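Local atomic coordinates of putative exotoxin (superantigen) (Streptococcus pyogenes, PDB entry 1TY2), a protein that is a secreted zinc-binding exotoxin of the staphylococcal and streptococcal superantigen family, probably acting as a toxin in virulence. Residues A[105-110]-A[201-206]. Sequence-based numbering, arbitrary orientation.
Sequences VGNLLI and FSHFDI. With ZN (zinc ion), chain D.
Asn107 reaches across from the neighbouring strand to bond to the carboxylate of Asp205, a zinc ligand, while the two side chains run side by side. Its ND2 donates to Asp205 OD1 at 2.9 Å, nearly straight (160°) and almost in the amide plane, and the amide and carboxylate planes are 15° apart, nearly coplanar. Both side chains have CG anti to the carbonyl carbon, which sets them alongside each other. Gln114 holds OD1 of Asn107 from strand 113-119, so the amide is fixed at both ends. Asp205 OD2 binds the zinc ion at 2.1 Å, and the bond to OD1 probably helps fix the rotation of the carboxylate. His203 NE2 is the second ligand, 2.2 Å from zinc; its other ring nitrogen, ND1, donates in the ring plane to Ser202 OG. His169 is the third protein ligand of this site. Strand 105-110 runs parallel to 201-209, the middle strand of the five-stranded mixed beta-grasp sheet, with Ser202 and His203 forming a classic bulge against Ala163. Backbone bonds continue along the pair, among them Ile206 N to Asn107 O, 2.8 Å. The opposite face is apolar: Gly106 CA sits over the face of the Phe204 ring, 3.5 Å from its centroid, and Leu108 CD1 meets Ile206 CG2 at 3.5 Å. Helix 131-146 covers that side, Phe134 meeting the Phe204 ring edge-to-face.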
loop_
_atom_site.group_PDB
_atom_site.type_symbol
_atom_site.label_atom_id
_atom_site.label_comp_id
_atom_site.label_asym_id
_atom_site.label_seq_id
_atom_site.Cartn_x
_atom_site.Cartn_y
_atom_site.Cartn_z
ATOM N N VAL A 105 6.394 -23.498 -9.192
ATOM C CA VAL A 105 6.496 -23.647 -10.631
ATOM C C VAL A 105 5.141 -23.501 -11.311
ATOM O O VAL A 105 4.127 -24.010 -10.823
ATOM C CB VAL A 105 7.086 -25.024 -10.995
ATOM C CG1 VAL A 105 7.093 -25.207 -12.509
ATOM C CG2 VAL A 105 8.496 -25.143 -10.435
ATOM N N GLY A 106 5.132 -22.810 -12.445
ATOM C CA GLY A 106 3.891 -22.620 -13.168
ATOM C C GLY A 106 4.070 -22.542 -14.670
ATOM O O GLY A 106 5.184 -22.347 -15.162
ATOM N N ASN A 107 2.964 -22.696 -15.394
ATOM C CA ASN A 107 2.961 -22.631 -16.853
ATOM C C ASN A 107 2.280 -21.339 -17.302
ATOM O O ASN A 107 1.182 -21.022 -16.849
ATOM C CB ASN A 107 2.192 -23.816 -17.447
ATOM C CG ASN A 107 2.816 -25.153 -17.102
ATOM O OD1 ASN A 107 3.970 -25.415 -17.432
ATOM N ND2 ASN A 107 2.049 -26.008 -16.436
ATOM N N LEU A 108 2.934 -20.595 -18.185
ATOM C CA LEU A 108 2.359 -19.358 -18.697
ATOM C C LEU A 108 1.887 -19.576 -20.130
ATOM O O LEU A 108 2.702 -19.757 -21.036
ATOM C CB LEU A 108 3.394 -18.232 -18.675
ATOM C CG LEU A 108 2.991 -16.963 -19.432
ATOM C CD1 LEU A 108 1.760 -16.326 -18.792
ATOM C CD2 LEU A 108 4.155 -15.993 -19.426
ATOM N N LEU A 109 0.577 -19.562 -20.334
ATOM C CA LEU A 109 0.027 -19.748 -21.670
ATOM C C LEU A 109 -0.676 -18.489 -22.163
ATOM O O LEU A 109 -1.391 -17.828 -21.405
ATOM C CB LEU A 109 -0.961 -20.917 -21.690
ATOM C CG LEU A 109 -0.380 -22.280 -21.305
ATOM C CD1 LEU A 109 -0.440 -22.465 -19.798
ATOM C CD2 LEU A 109 -1.164 -23.374 -21.999
ATOM N N ILE A 110 -0.470 -18.174 -23.438
ATOM C CA ILE A 110 -1.080 -17.005 -24.075
ATOM C C ILE A 110 -1.767 -17.482 -25.350
ATOM O O ILE A 110 -1.119 -18.006 -26.261
ATOM C CB ILE A 110 -0.014 -15.946 -24.424
ATOM C CG1 ILE A 110 0.619 -15.417 -23.134
ATOM C CG2 ILE A 110 -0.640 -14.816 -25.237
ATOM C CD1 ILE A 110 1.774 -14.458 -23.351
ATOM N N PHE A 201 0.482 -28.458 -2.929
ATOM C CA PHE A 201 0.645 -27.658 -4.139
ATOM C C PHE A 201 1.449 -28.323 -5.251
ATOM O O PHE A 201 2.613 -28.688 -5.062
ATOM C CB PHE A 201 1.290 -26.318 -3.775
ATOM C CG PHE A 201 1.503 -25.404 -4.950
ATOM C CD1 PHE A 201 0.419 -24.825 -5.608
ATOM C CD2 PHE A 201 2.792 -25.116 -5.395
ATOM C CE1 PHE A 201 0.617 -23.972 -6.694
ATOM C CE2 PHE A 201 3.002 -24.261 -6.487
ATOM C CZ PHE A 201 1.915 -23.689 -7.134
ATOM N N SER A 202 0.821 -28.456 -6.419
ATOM C CA SER A 202 1.464 -29.051 -7.587
ATOM C C SER A 202 2.147 -27.985 -8.446
ATOM O O SER A 202 3.367 -28.001 -8.618
ATOM C CB SER A 202 0.437 -29.808 -8.434
ATOM O OG SER A 202 1.006 -30.209 -9.670
ATOM N N HIS A 203 1.354 -27.063 -8.983
ATOM C CA HIS A 203 1.873 -25.980 -9.819
ATOM C C HIS A 203 0.730 -25.027 -10.143
ATOM O O HIS A 203 -0.406 -25.235 -9.713
ATOM C CB HIS A 203 2.432 -26.529 -11.130
ATOM C CG HIS A 203 1.385 -27.113 -12.027
ATOM N ND1 HIS A 203 0.723 -28.286 -11.734
ATOM C CD2 HIS A 203 0.849 -26.658 -13.184
ATOM C CE1 HIS A 203 -0.176 -28.527 -12.672
ATOM N NE2 HIS A 203 -0.120 -27.554 -13.563
ATOM N N PHE A 204 1.029 -23.992 -10.918
ATOM C CA PHE A 204 0.007 -23.030 -11.301
ATOM C C PHE A 204 0.097 -22.734 -12.791
ATOM O O PHE A 204 1.139 -22.948 -13.416
ATOM C CB PHE A 204 0.162 -21.734 -10.496
ATOM C CG PHE A 204 1.296 -20.865 -10.951
ATOM C CD1 PHE A 204 1.114 -19.945 -11.980
ATOM C CD2 PHE A 204 2.550 -20.968 -10.358
ATOM C CE1 PHE A 204 2.167 -19.140 -12.414
ATOM C CE2 PHE A 204 3.613 -20.167 -10.782
ATOM C CZ PHE A 204 3.422 -19.251 -11.812
ATOM N N ASP A 205 -1.007 -22.258 -13.358
ATOM C CA ASP A 205 -1.060 -21.906 -14.771
ATOM C C ASP A 205 -1.599 -20.492 -14.885
ATOM O O ASP A 205 -2.410 -20.051 -14.065
ATOM C CB ASP A 205 -2.009 -22.827 -15.548
ATOM C CG ASP A 205 -1.622 -24.287 -15.464
ATOM O OD1 ASP A 205 -0.462 -24.625 -15.782
ATOM O OD2 ASP A 205 -2.491 -25.097 -15.090
ATOM N N ILE A 206 -1.135 -19.783 -15.901
ATOM C CA ILE A 206 -1.597 -18.438 -16.173
ATOM C C ILE A 206 -2.036 -18.446 -17.629
ATOM O O ILE A 206 -1.220 -18.635 -18.534
ATOM C CB ILE A 206 -0.482 -17.393 -15.979
ATOM C CG1 ILE A 206 -0.132 -17.284 -14.497
ATOM C CG2 ILE A 206 -0.928 -16.047 -16.530
ATOM C CD1 ILE A 206 -1.321 -16.953 -13.624
HETATM ZN ZN ZN D . -2.011 -27.066 -14.673
HETATM O O HOH W 1 5.453 -25.967 -7.969
HETATM O O HOH W 2 -0.937 -27.419 -15.930
#